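Methyl-coenzyme M reductase subunit beta (Methanosarcina barkeri, PDB 1E6Y) forms part of methyl-coenzyme M reductase, which uses the nickel cofactor F430 to release methane from methyl-coenzyme M, with coenzyme B as reductant. Local coordinates at residues E[192-197]-E[403-408]; E[230-235]-E[298-303]; E[302-307]-E[342-347]; E[319-324]-E[395-400]. All coordinates share one frame; numbering follows the deposited sequence.

Contact 1 of 4, residues E[192-197]-E[403-408]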
loop_
_atom_site.group_PDB
_atom_site.type_symbol
_atom_site.label_atom_id
_atom_site.label_comp_id
_atom_site.label_asym_id
_atom_site.label_seq_id
_atom_site.Cartn_x
_atom_site.Cartn_y
_atom_site.Cartn_z
ATOM N N MET E 192 -17.154 9.150 8.378
ATOM C CA MET E 192 -18.239 8.754 7.486
ATOM C C MET E 192 -19.535 9.476 7.843
ATOM O O MET E 192 -19.771 9.817 9.005
ATOM C CB MET E 192 -18.431 7.228 7.490
ATOM C CG MET E 192 -19.409 6.693 8.518
ATOM S SD MET E 192 -19.405 4.884 8.592
ATOM C CE MET E 192 -19.923 4.451 6.930
ATOM N N ALA E 193 -20.289 9.837 6.809
ATOM C CA ALA E 193 -21.481 10.663 6.960
ATOM C C ALA E 193 -22.478 10.074 7.957
ATOM O O ALA E 193 -23.113 10.811 8.711
ATOM C CB ALA E 193 -22.143 10.869 5.608
ATOM N N ASN E 194 -22.571 8.747 8.001
ATOM C CA ASN E 194 -23.476 8.082 8.935
ATOM C C ASN E 194 -23.132 8.382 10.393
ATOM O O ASN E 194 -24.025 8.460 11.237
ATOM C CB ASN E 194 -23.471 6.566 8.706
ATOM C CG ASN E 194 -24.494 6.125 7.672
ATOM O OD1 ASN E 194 -25.270 6.931 7.165
ATOM N ND2 ASN E 194 -24.491 4.838 7.352
ATOM N N HIS E 195 -21.839 8.529 10.685
ATOM C CA HIS E 195 -21.380 8.877 12.032
ATOM C C HIS E 195 -21.925 10.234 12.455
ATOM O O HIS E 195 -22.459 10.387 13.553
ATOM C CB HIS E 195 -19.850 8.924 12.092
ATOM C CG HIS E 195 -19.200 7.579 12.163
ATOM N ND1 HIS E 195 -19.912 6.399 12.091
ATOM C CD2 HIS E 195 -17.902 7.224 12.310
ATOM C CE1 HIS E 195 -19.081 5.379 12.192
ATOM N NE2 HIS E 195 -17.853 5.851 12.326
ATOM N N VAL E 196 -21.770 11.216 11.571
ATOM C CA VAL E 196 -22.189 12.585 11.845
ATOM C C VAL E 196 -23.702 12.664 12.022
ATOM O O VAL E 196 -24.184 13.256 12.989
ATOM C CB VAL E 196 -21.744 13.537 10.706
ATOM C CG1 VAL E 196 -22.215 14.958 10.987
ATOM C CG2 VAL E 196 -20.226 13.507 10.569
ATOM N N ALA E 197 -24.441 12.002 11.132
ATOM C CA ALA E 197 -25.898 11.941 11.231
ATOM C C ALA E 197 -26.361 11.251 12.515
ATOM O O ALA E 197 -27.351 11.663 13.121
ATOM C CB ALA E 197 -26.476 11.229 10.016
ATOM N N PHE E 403 -27.220 0.219 4.252
ATOM C CA PHE E 403 -26.171 0.613 5.176
ATOM C C PHE E 403 -26.564 1.895 5.886
ATOM O O PHE E 403 -26.036 2.976 5.617
ATOM C CB PHE E 403 -24.842 0.733 4.434
ATOM C CG PHE E 403 -24.373 -0.575 3.874
ATOM C CD1 PHE E 403 -24.690 -0.933 2.567
ATOM C CD2 PHE E 403 -23.825 -1.538 4.715
ATOM C CE1 PHE E 403 -24.486 -2.231 2.112
ATOM C CE2 PHE E 403 -23.619 -2.841 4.270
ATOM C CZ PHE E 403 -23.953 -3.188 2.966
ATOM N N SER E 404 -27.540 1.737 6.773
ATOM C CA SER E 404 -28.154 2.835 7.501
ATOM C C SER E 404 -27.257 3.320 8.632
ATOM O O SER E 404 -26.219 2.720 8.920
ATOM C CB SER E 404 -29.493 2.377 8.079
ATOM O OG SER E 404 -29.323 1.229 8.893
ATOM N N ILE E 405 -27.686 4.400 9.278
ATOM C CA ILE E 405 -27.008 4.940 10.449
ATOM C C ILE E 405 -26.823 3.859 11.515
ATOM O O ILE E 405 -25.729 3.677 12.043
ATOM C CB ILE E 405 -27.815 6.121 11.048
ATOM C CG1 ILE E 405 -27.822 7.299 10.068
ATOM C CG2 ILE E 405 -27.222 6.548 12.378
ATOM C CD1 ILE E 405 -28.842 8.366 10.403
ATOM N N GLU E 406 -27.883 3.097 11.763
ATOM C CA GLU E 406 -27.857 2.014 12.742
ATOM C C GLU E 406 -26.867 0.925 12.336
ATOM O O GLU E 406 -26.164 0.374 13.179
ATOM C CB GLU E 406 -29.253 1.404 12.890
ATOM C CG GLU E 406 -30.374 2.427 13.047
ATOM C CD GLU E 406 -30.941 2.896 11.713
ATOM O OE1 GLU E 406 -30.679 4.053 11.319
ATOM O OE2 GLU E 406 -31.666 2.109 11.066
ATOM N N SER E 407 -26.797 0.651 11.036
ATOM C CA SER E 407 -25.941 -0.402 10.500
ATOM C C SER E 407 -24.462 -0.117 10.729
ATOM O O SER E 407 -23.716 -0.992 11.170
ATOM C CB SER E 407 -26.202 -0.574 9.000
ATOM O OG SER E 407 -25.317 -1.518 8.422
ATOM N N THR E 408 -24.041 1.107 10.422
ATOM C CA THR E 408 -22.621 1.452 10.434
ATOM C C THR E 408 -22.195 2.211 11.686
ATOM O O THR E 408 -21.019 2.197 12.048
ATOM C CB THR E 408 -22.234 2.308 9.203
ATOM O OG1 THR E 408 -22.846 3.599 9.304
ATOM C CG2 THR E 408 -22.686 1.634 7.914
HETATM O O HOH W 1 -27.448 6.042 5.789
#
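Asn194 spends both hydrogens of its amide nitrogen on segment 403-408. One goes from Asn194 ND2 to Thr408 OG1 (2.8 Å), the other to Phe403 O (3.0 Å), and both acceptors lie in the amide plane. With two acceptors spread in that plane, the rotation of the amide is fixed, although ND2 meets the Phe403 carbonyl from above the carbonyl's own plane. The other branch of the amide, OD1, takes a bond from a water at 2.7 Å, and that water also donates weakly to Phe403 O. Asn194 thus ties together the first turns of two helices, 193-199 and 405-416, whose N-cap positions are Met192 and Ser404; Ser404 OG takes a weak capping bond from Ser407 N. Met192 slants past Thr408, its SD 3.7 Å from Thr408 OG1. Farther along, Ala197 CB packs on Ile405 CD1 at 3.7 Å. With CG anti to the carbonyl carbon (chi1 -78°), the His195 ring turns an edge to the backbone, CE1 3.7 Å from Thr408 O, while its ND1 is hydrogen-bonded to Ser409 OG. Farther out, Val394 of helix 387-395 packs on Asn194, Ala197 and Ile405, and Glu406 forms a salt bridge with Arg202.

Contact 2 of 4, residues E[230-235]-E[298-303]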
loop_
_atom_site.group_PDB
_atom_site.type_symbol
_atom_site.label_atom_id
_atom_site.label_comp_id
_atom_site.label_asym_id
_atom_site.label_seq_id
_atom_site.Cartn_x
_atom_site.Cartn_y
_atom_site.Cartn_z
ATOM N N GLU E 230 -8.673 32.071 3.452
ATOM C CA GLU E 230 -9.295 31.989 4.768
ATOM C C GLU E 230 -10.679 32.630 4.769
ATOM O O GLU E 230 -11.647 31.989 5.179
ATOM C CB GLU E 230 -8.429 32.629 5.859
ATOM C CG GLU E 230 -9.090 32.521 7.236
ATOM C CD GLU E 230 -8.197 32.914 8.395
ATOM O OE1 GLU E 230 -7.440 33.898 8.277
ATOM O OE2 GLU E 230 -8.313 32.272 9.459
ATOM N N ARG E 231 -10.785 33.876 4.299
ATOM C CA ARG E 231 -12.113 34.495 4.166
ATOM C C ARG E 231 -13.029 33.615 3.316
ATOM O O ARG E 231 -14.184 33.385 3.636
ATOM C CB ARG E 231 -11.987 35.886 3.532
ATOM C CG ARG E 231 -13.331 36.542 3.200
ATOM C CD ARG E 231 -13.156 37.895 2.489
ATOM N NE ARG E 231 -14.483 38.524 2.428
ATOM C CZ ARG E 231 -15.252 38.670 1.352
ATOM N NH1 ARG E 231 -16.451 39.233 1.502
ATOM N NH2 ARG E 231 -14.867 38.281 0.141
ATOM N N HIS E 232 -12.476 33.091 2.225
ATOM C CA HIS E 232 -13.226 32.236 1.302
ATOM C C HIS E 232 -13.882 31.043 2.003
ATOM O O HIS E 232 -15.087 30.815 1.858
ATOM C CB HIS E 232 -12.299 31.738 0.191
ATOM C CG HIS E 232 -13.015 31.050 -0.929
ATOM N ND1 HIS E 232 -13.238 29.688 -0.947
ATOM C CD2 HIS E 232 -13.544 31.532 -2.078
ATOM C CE1 HIS E 232 -13.870 29.363 -2.060
ATOM N NE2 HIS E 232 -14.067 30.463 -2.765
ATOM N N GLN E 233 -13.105 30.316 2.802
ATOM C CA GLN E 233 -13.618 29.128 3.479
ATOM C C GLN E 233 -14.544 29.466 4.647
ATOM O O GLN E 233 -15.531 28.771 4.885
ATOM C CB GLN E 233 -12.458 28.252 3.962
ATOM C CG GLN E 233 -11.624 27.660 2.826
ATOM C CD GLN E 233 -12.476 26.952 1.787
ATOM O OE1 GLN E 233 -12.587 27.405 0.649
ATOM N NE2 GLN E 233 -13.099 25.845 2.179
ATOM N N LEU E 234 -14.261 30.574 5.325
ATOM C CA LEU E 234 -15.037 30.970 6.495
ATOM C C LEU E 234 -16.408 31.538 6.136
ATOM O O LEU E 234 -17.361 31.377 6.895
ATOM C CB LEU E 234 -14.251 31.974 7.341
ATOM C CG LEU E 234 -13.045 31.378 8.072
ATOM C CD1 LEU E 234 -12.346 32.454 8.880
ATOM C CD2 LEU E 234 -13.498 30.244 8.974
ATOM N N LEU E 235 -16.520 32.167 4.968
ATOM C CA LEU E 235 -17.829 32.542 4.438
ATOM C C LEU E 235 -18.662 31.291 4.149
ATOM O O LEU E 235 -19.845 31.235 4.485
ATOM C CB LEU E 235 -17.673 33.378 3.164
ATOM C CG LEU E 235 -17.259 34.839 3.364
ATOM C CD1 LEU E 235 -16.878 35.446 2.027
ATOM C CD2 LEU E 235 -18.393 35.625 4.008
ATOM N N LYS E 298 -18.218 35.625 -1.615
ATOM C CA LYS E 298 -19.586 35.704 -1.106
ATOM C C LYS E 298 -20.583 34.983 -2.006
ATOM O O LYS E 298 -21.504 34.330 -1.521
ATOM C CB LYS E 298 -20.016 37.159 -0.940
ATOM C CG LYS E 298 -19.958 37.645 0.489
ATOM C CD LYS E 298 -20.960 38.755 0.712
ATOM C CE LYS E 298 -20.953 39.195 2.149
ATOM N NZ LYS E 298 -21.234 40.648 2.246
ATOM N N TRP E 299 -20.416 35.135 -3.317
ATOM C CA TRP E 299 -21.239 34.402 -4.274
ATOM C C TRP E 299 -21.058 32.901 -4.074
ATOM O O TRP E 299 -22.028 32.144 -4.082
ATOM C CB TRP E 299 -20.871 34.782 -5.714
ATOM C CG TRP E 299 -21.453 33.842 -6.731
ATOM C CD1 TRP E 299 -20.764 32.997 -7.555
ATOM C CD2 TRP E 299 -22.843 33.570 -6.948
ATOM N NE1 TRP E 299 -21.638 32.209 -8.265
ATOM C CE2 TRP E 299 -22.921 32.540 -7.914
ATOM C CE3 TRP E 299 -24.033 34.092 -6.418
ATOM C CZ2 TRP E 299 -24.142 32.022 -8.363
ATOM C CZ3 TRP E 299 -25.247 33.575 -6.863
ATOM C CH2 TRP E 299 -25.290 32.550 -7.828
ATOM N N ASN E 300 -19.809 32.481 -3.895
ATOM C CA ASN E 300 -19.511 31.081 -3.619
ATOM C C ASN E 300 -20.245 30.588 -2.374
ATOM O O ASN E 300 -20.804 29.489 -2.375
ATOM C CB ASN E 300 -18.003 30.881 -3.447
ATOM C CG ASN E 300 -17.635 29.427 -3.276
ATOM O OD1 ASN E 300 -17.737 28.643 -4.217
ATOM N ND2 ASN E 300 -17.297 29.038 -2.053
ATOM N N ALA E 301 -20.284 31.420 -1.336
ATOM C CA ALA E 301 -21.033 31.102 -0.121
ATOM C C ALA E 301 -22.539 31.008 -0.392
ATOM O O ALA E 301 -23.218 30.137 0.153
ATOM C CB ALA E 301 -20.754 32.144 0.954
ATOM N N CYS E 302 -23.047 31.884 -1.261
ATOM C CA CYS E 302 -24.439 31.824 -1.708
ATOM C C CYS E 302 -24.738 30.498 -2.399
ATOM O O CYS E 302 -25.764 29.871 -2.137
ATOM C CB CYS E 302 -24.745 32.970 -2.676
ATOM S SG CYS E 302 -24.868 34.598 -1.916
ATOM N N ALA E 303 -23.842 30.083 -3.290
ATOM C CA ALA E 303 -23.983 28.808 -3.983
ATOM C C ALA E 303 -23.863 27.630 -3.017
ATOM O O ALA E 303 -24.548 26.620 -3.173
ATOM C CB ALA E 303 -22.938 28.695 -5.086
HETATM O O HOH W 2 -17.100 31.027 -0.003
#
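The His232 ring and the Asn300 amide meet with their planes only 24° apart, although the two side chains cross at about a right angle. Asn300 CG lies anti to the backbone N (chi1 -175°), which carries ND2 obliquely to the ring, 3.4 Å from His232 CE1. A water sits over the centre of one ring face; it donates to His232 O at 2.7 Å and accepts from Asn300 ND2 at 2.9 Å, bridging backbone and amide. His232 ND1 donates to Gln233 OE1 in the ring plane (2.9 Å). NE2 is hydrogen-bonded to Tyr346 OH, so both ring nitrogens are engaged. The second flat group, the Arg231 guanidinium, has Leu235 CD1 over the centre of one face, while Lys298 CG approaches it obliquely. Salt bridges to Asp2 and Asp295 meet its charge and should ease the repulsion from the nearby ammonium; Arg231 NH1 and Lys298 NZ are 5.0 Å apart. Between the polar groups the packing is apolar. Leu235 CB lies 4.0 Å from Ala301 CB, and that methyl also rests on the Leu235 carbonyl. The small alanine lets the backbones come close, with 8.8 Å between the axes of the two segments. The segments run nearly parallel, crossing at -26°, an aligned helix-helix packing of 228-241 on 296-318 in the predominantly helical C-terminal part of the subunit.

Contact 3 of 4, residues E[302-307]-E[342-347]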
loop_
_atom_site.group_PDB
_atom_site.type_symbol
_atom_site.label_atom_id
_atom_site.label_comp_id
_atom_site.label_asym_id
_atom_site.label_seq_id
_atom_site.Cartn_x
_atom_site.Cartn_y
_atom_site.Cartn_z
ATOM N N CYS E 302 -23.047 31.884 -1.261
ATOM C CA CYS E 302 -24.439 31.824 -1.708
ATOM C C CYS E 302 -24.738 30.498 -2.399
ATOM O O CYS E 302 -25.764 29.871 -2.137
ATOM C CB CYS E 302 -24.745 32.970 -2.676
ATOM S SG CYS E 302 -24.868 34.598 -1.916
ATOM N N ALA E 303 -23.842 30.083 -3.290
ATOM C CA ALA E 303 -23.983 28.808 -3.983
ATOM C C ALA E 303 -23.863 27.630 -3.017
ATOM O O ALA E 303 -24.548 26.620 -3.173
ATOM C CB ALA E 303 -22.938 28.695 -5.086
ATOM N N ALA E 304 -23.017 27.781 -2.001
ATOM C CA ALA E 304 -22.851 26.760 -0.970
ATOM C C ALA E 304 -24.141 26.582 -0.165
ATOM O O ALA E 304 -24.601 25.458 0.049
ATOM C CB ALA E 304 -21.694 27.133 -0.047
ATOM N N VAL E 305 -24.748 27.699 0.229
ATOM C CA VAL E 305 -26.023 27.673 0.940
ATOM C C VAL E 305 -27.108 27.048 0.069
ATOM O O VAL E 305 -27.854 26.183 0.527
ATOM C CB VAL E 305 -26.458 29.100 1.362
ATOM C CG1 VAL E 305 -27.892 29.092 1.881
ATOM C CG2 VAL E 305 -25.532 29.620 2.429
ATOM N N GLY E 306 -27.156 27.460 -1.195
ATOM C CA GLY E 306 -28.139 26.921 -2.118
ATOM C C GLY E 306 -28.016 25.422 -2.309
ATOM O O GLY E 306 -29.021 24.723 -2.423
ATOM N N THR E 307 -26.780 24.932 -2.342
ATOM C CA THR E 307 -26.502 23.506 -2.491
ATOM C C THR E 307 -27.078 22.708 -1.318
ATOM O O THR E 307 -27.718 21.672 -1.516
ATOM C CB THR E 307 -24.975 23.248 -2.590
ATOM O OG1 THR E 307 -24.446 23.932 -3.733
ATOM C CG2 THR E 307 -24.684 21.759 -2.718
ATOM N N PRO E 342 -20.161 30.823 -12.077
ATOM C CA PRO E 342 -19.707 29.498 -11.641
ATOM C C PRO E 342 -20.458 28.989 -10.415
ATOM O O PRO E 342 -20.837 29.766 -9.535
ATOM C CB PRO E 342 -18.221 29.710 -11.349
ATOM C CG PRO E 342 -18.129 31.153 -10.992
ATOM C CD PRO E 342 -19.104 31.834 -11.914
ATOM N N GLY E 343 -20.718 27.686 -10.398
ATOM C CA GLY E 343 -21.363 27.065 -9.256
ATOM C C GLY E 343 -20.442 27.015 -8.054
ATOM O O GLY E 343 -19.303 27.495 -8.106
ATOM N N CYS E 344 -20.924 26.413 -6.971
ATOM C CA CYS E 344 -20.174 26.369 -5.724
ATOM C C CYS E 344 -18.826 25.675 -5.897
ATOM O O CYS E 344 -18.728 24.639 -6.556
ATOM C CB CYS E 344 -20.979 25.661 -4.637
ATOM S SG CYS E 344 -20.173 25.704 -3.025
ATOM N N ASP E 345 -17.785 26.305 -5.362
ATOM C CA ASP E 345 -16.412 25.815 -5.466
ATOM C C ASP E 345 -15.949 25.779 -6.924
ATOM O O ASP E 345 -15.054 25.012 -7.286
ATOM C CB ASP E 345 -16.296 24.424 -4.826
ATOM C CG ASP E 345 -14.987 24.224 -4.074
ATOM O OD1 ASP E 345 -14.142 25.139 -4.041
ATOM O OD2 ASP E 345 -14.800 23.131 -3.513
ATOM N N TYR E 346 -16.577 26.617 -7.751
ATOM C CA TYR E 346 -16.172 26.841 -9.138
ATOM C C TYR E 346 -16.130 25.553 -9.954
ATOM O O TYR E 346 -15.234 25.343 -10.774
ATOM C CB TYR E 346 -14.824 27.573 -9.176
ATOM C CG TYR E 346 -14.760 28.710 -8.181
ATOM C CD1 TYR E 346 -15.702 29.739 -8.221
ATOM C CD2 TYR E 346 -13.887 28.660 -7.093
ATOM C CE1 TYR E 346 -15.790 30.673 -7.200
ATOM C CE2 TYR E 346 -13.964 29.596 -6.066
ATOM C CZ TYR E 346 -14.923 30.594 -6.123
ATOM O OH TYR E 346 -15.050 31.489 -5.086
ATOM N N GLY E 347 -17.158 24.730 -9.766
ATOM C CA GLY E 347 -17.269 23.484 -10.496
ATOM C C GLY E 347 -17.027 22.254 -9.642
ATOM O O GLY E 347 -17.467 21.165 -10.002
#
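Cys344 turns its side chain into the surface of helix 296-318, where Ala303 and Ala304 receive it. It occupies the second position of a type II beta turn, Gly343 to Tyr346, closed by a bond from Tyr346 N to Gly343 O (2.9 Å), in the loop between helices 323-339 and 348-358. The contact is therefore a turn docked on the side of a helix. The cysteine meets the helix with two atoms. Its CB abuts Ala303 CB at 3.6 Å, methylene against methyl, and its SG stands anti to the backbone N (chi1 -175°), which swings the sulfur across to Ala304, 3.5 Å from Ala304 CA and against its methyl as well. Thr307, one turn beyond Ala303, flanks the same CB at roughly a right angle to Ala303, its OG1 4.0 Å from Cys344 CB. No hydrogen bond links the two segments directly; the polar fastening comes from the second shell. Asn332 of helix 323-339 reaches both, its OD1 bonded to Cys344 N and its ND2 to Thr307 OG1. Glu336 holds Gly343 N, and Trp299 NE1 bonds to Pro342 O. Within the turn itself, Asp345 forms a salt bridge with Arg383, and the Tyr346 ring, with Pro342 CG at its edge, packs edge-to-face with Phe242 of the gamma subunit. On the helix side, Ala303 O accepts twice, from Thr307 N and from Thr307 OG1 (2.7 Å for the hydroxyl), the two donors reaching the oxygen from opposite faces of its carbonyl plane.

Contact 4 of 4, residues E[319-324]-E[395-400]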
loop_
_atom_site.group_PDB
_atom_site.type_symbol
_atom_site.label_atom_id
_atom_site.label_comp_id
_atom_site.label_asym_id
_atom_site.label_seq_id
_atom_site.Cartn_x
_atom_site.Cartn_y
_atom_site.Cartn_z
ATOM N N ARG E 319 -37.691 12.049 1.714
ATOM C CA ARG E 319 -37.142 11.416 2.915
ATOM C C ARG E 319 -36.182 10.295 2.491
ATOM O O ARG E 319 -36.256 9.185 2.997
ATOM C CB ARG E 319 -38.201 10.920 3.881
ATOM C CG ARG E 319 -39.213 11.977 4.331
ATOM C CD ARG E 319 -38.599 12.991 5.291
ATOM N NE ARG E 319 -39.622 13.605 6.148
ATOM C CZ ARG E 319 -40.095 14.846 6.010
ATOM N NH1 ARG E 319 -41.014 15.276 6.870
ATOM N NH2 ARG E 319 -39.678 15.656 5.052
ATOM N N ALA E 320 -35.324 10.609 1.523
ATOM C CA ALA E 320 -34.448 9.628 0.894
ATOM C C ALA E 320 -33.066 10.238 0.710
ATOM O O ALA E 320 -32.921 11.305 0.111
ATOM C CB ALA E 320 -35.019 9.203 -0.458
ATOM N N ALA E 321 -32.052 9.543 1.217
ATOM C CA ALA E 321 -30.687 10.056 1.220
ATOM C C ALA E 321 -30.090 10.155 -0.182
ATOM O O ALA E 321 -29.351 11.094 -0.476
ATOM C CB ALA E 321 -29.803 9.185 2.104
ATOM N N GLN E 322 -30.458 9.223 -1.060
ATOM C CA GLN E 322 -29.806 9.109 -2.366
ATOM C C GLN E 322 -29.954 10.354 -3.236
ATOM O O GLN E 322 -29.118 10.603 -4.109
ATOM C CB GLN E 322 -30.332 7.890 -3.125
ATOM C CG GLN E 322 -31.746 8.048 -3.664
ATOM C CD GLN E 322 -32.266 6.769 -4.272
ATOM O OE1 GLN E 322 -32.599 5.823 -3.561
ATOM N NE2 GLN E 322 -32.297 6.714 -5.596
ATOM N N ASN E 323 -30.972 11.165 -2.952
ATOM C CA ASN E 323 -31.257 12.359 -3.746
ATOM C C ASN E 323 -30.151 13.410 -3.658
ATOM O O ASN E 323 -30.080 14.312 -4.490
ATOM C CB ASN E 323 -32.586 12.987 -3.310
ATOM C CG ASN E 323 -33.773 12.079 -3.559
ATOM O OD1 ASN E 323 -33.632 10.980 -4.094
ATOM N ND2 ASN E 323 -34.955 12.527 -3.147
ATOM N N VAL E 324 -29.284 13.278 -2.658
ATOM C CA VAL E 324 -28.235 14.267 -2.422
ATOM C C VAL E 324 -27.193 14.350 -3.542
ATOM O O VAL E 324 -26.716 15.440 -3.857
ATOM C CB VAL E 324 -27.516 14.020 -1.067
ATOM C CG1 VAL E 324 -26.709 12.724 -1.110
ATOM C CG2 VAL E 324 -26.620 15.197 -0.728
ATOM N N ALA E 395 -29.311 12.110 7.447
ATOM C CA ALA E 395 -30.163 12.425 8.592
ATOM C C ALA E 395 -31.650 12.446 8.222
ATOM O O ALA E 395 -32.500 12.130 9.050
ATOM C CB ALA E 395 -29.756 13.767 9.187
ATOM N N LEU E 396 -31.949 12.776 6.968
ATOM C CA LEU E 396 -33.332 12.917 6.509
ATOM C C LEU E 396 -33.943 11.621 5.979
ATOM O O LEU E 396 -35.134 11.577 5.667
ATOM C CB LEU E 396 -33.420 13.993 5.424
ATOM C CG LEU E 396 -33.263 15.450 5.860
ATOM C CD1 LEU E 396 -33.050 16.324 4.637
ATOM C CD2 LEU E 396 -34.492 15.898 6.639
ATOM N N ASP E 397 -33.125 10.582 5.838
ATOM C CA ASP E 397 -33.594 9.311 5.288
ATOM C C ASP E 397 -34.537 8.589 6.252
ATOM O O ASP E 397 -34.222 8.406 7.429
ATOM C CB ASP E 397 -32.406 8.408 4.949
ATOM C CG ASP E 397 -32.793 7.246 4.054
ATOM O OD1 ASP E 397 -32.792 7.412 2.818
ATOM O OD2 ASP E 397 -33.100 6.163 4.587
ATOM N N ALA E 398 -35.676 8.144 5.730
ATOM C CA ALA E 398 -36.710 7.518 6.549
ATOM C C ALA E 398 -36.592 5.996 6.604
ATOM O O ALA E 398 -37.337 5.343 7.338
ATOM C CB ALA E 398 -38.088 7.917 6.044
ATOM N N GLY E 399 -35.675 5.437 5.815
ATOM C CA GLY E 399 -35.401 4.010 5.881
ATOM C C GLY E 399 -35.291 3.324 4.530
ATOM O O GLY E 399 -35.831 2.234 4.339
ATOM N N THR E 400 -34.566 3.944 3.603
ATOM C CA THR E 400 -34.394 3.394 2.258
ATOM C C THR E 400 -33.056 2.669 2.095
ATOM O O THR E 400 -32.834 1.992 1.091
ATOM C CB THR E 400 -34.469 4.497 1.175
ATOM O OG1 THR E 400 -33.290 5.309 1.238
ATOM C CG2 THR E 400 -35.692 5.375 1.378
HETATM O O HOH W 3 -32.381 6.884 -0.821
#
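Asp397 OD1 accepts from Ala321 N at 2.8 Å through its anti lone pair, while the syn lone pair of the same oxygen takes the hydroxyl Thr400 OG1 at 2.7 Å. The other oxygen, OD2, takes Gly399 N from above the carboxylate plane, an Asx turn, and Thr400 N on its syn lone pair (2.8 Å), which extends it to an Asx motif. Four donors thus grip one carboxylate, which would probably stabilise its charged form. Thr400 OG1 lies between the backbone N and the carbonyl carbon (chi1 71°), where it can also accept from a water that links it to Gln322 N and OE1. Backbone pairing adds Ala398 N to Arg319 O at 3.0 Å. Around these bonds the packing is close: Arg319 CB lies 3.7 Å from Ala398 CB and also against Leu396 O, and Ala321 CB rests against the carboxylate. The end of Arg319 leads away to Gly316 O and to Glu61 and Val70 of the gamma subunit. With positive phi, Arg319 is the C-prime residue of the Schellman motif that ends helix 296-318; the contact pins the short link from there into helix 323-339 to the loop joining helices 387-395 and 405-416.

The four contacts form two touching pairs within the C-terminal domain of the subunit. Contacts 2 and 3 share Cys302 and Ala303 of helix 296-318, have centres about 9 Å apart, and are joined by a probable hydrogen bond from Asp345 N to Asn300 OD1 (2.6 Å). Contacts 1 and 4, with centres about 12 Å apart, meet where Ala197 CB packs on Ala395 N. Helix 296-318 runs from the first pair toward the second, since it ends at contact 4. Contact 1 approaches the active site, the Met192 side chain being about 10 Å from bound coenzyme B; contacts 2, 3 and 4 lie away from the known binding sites.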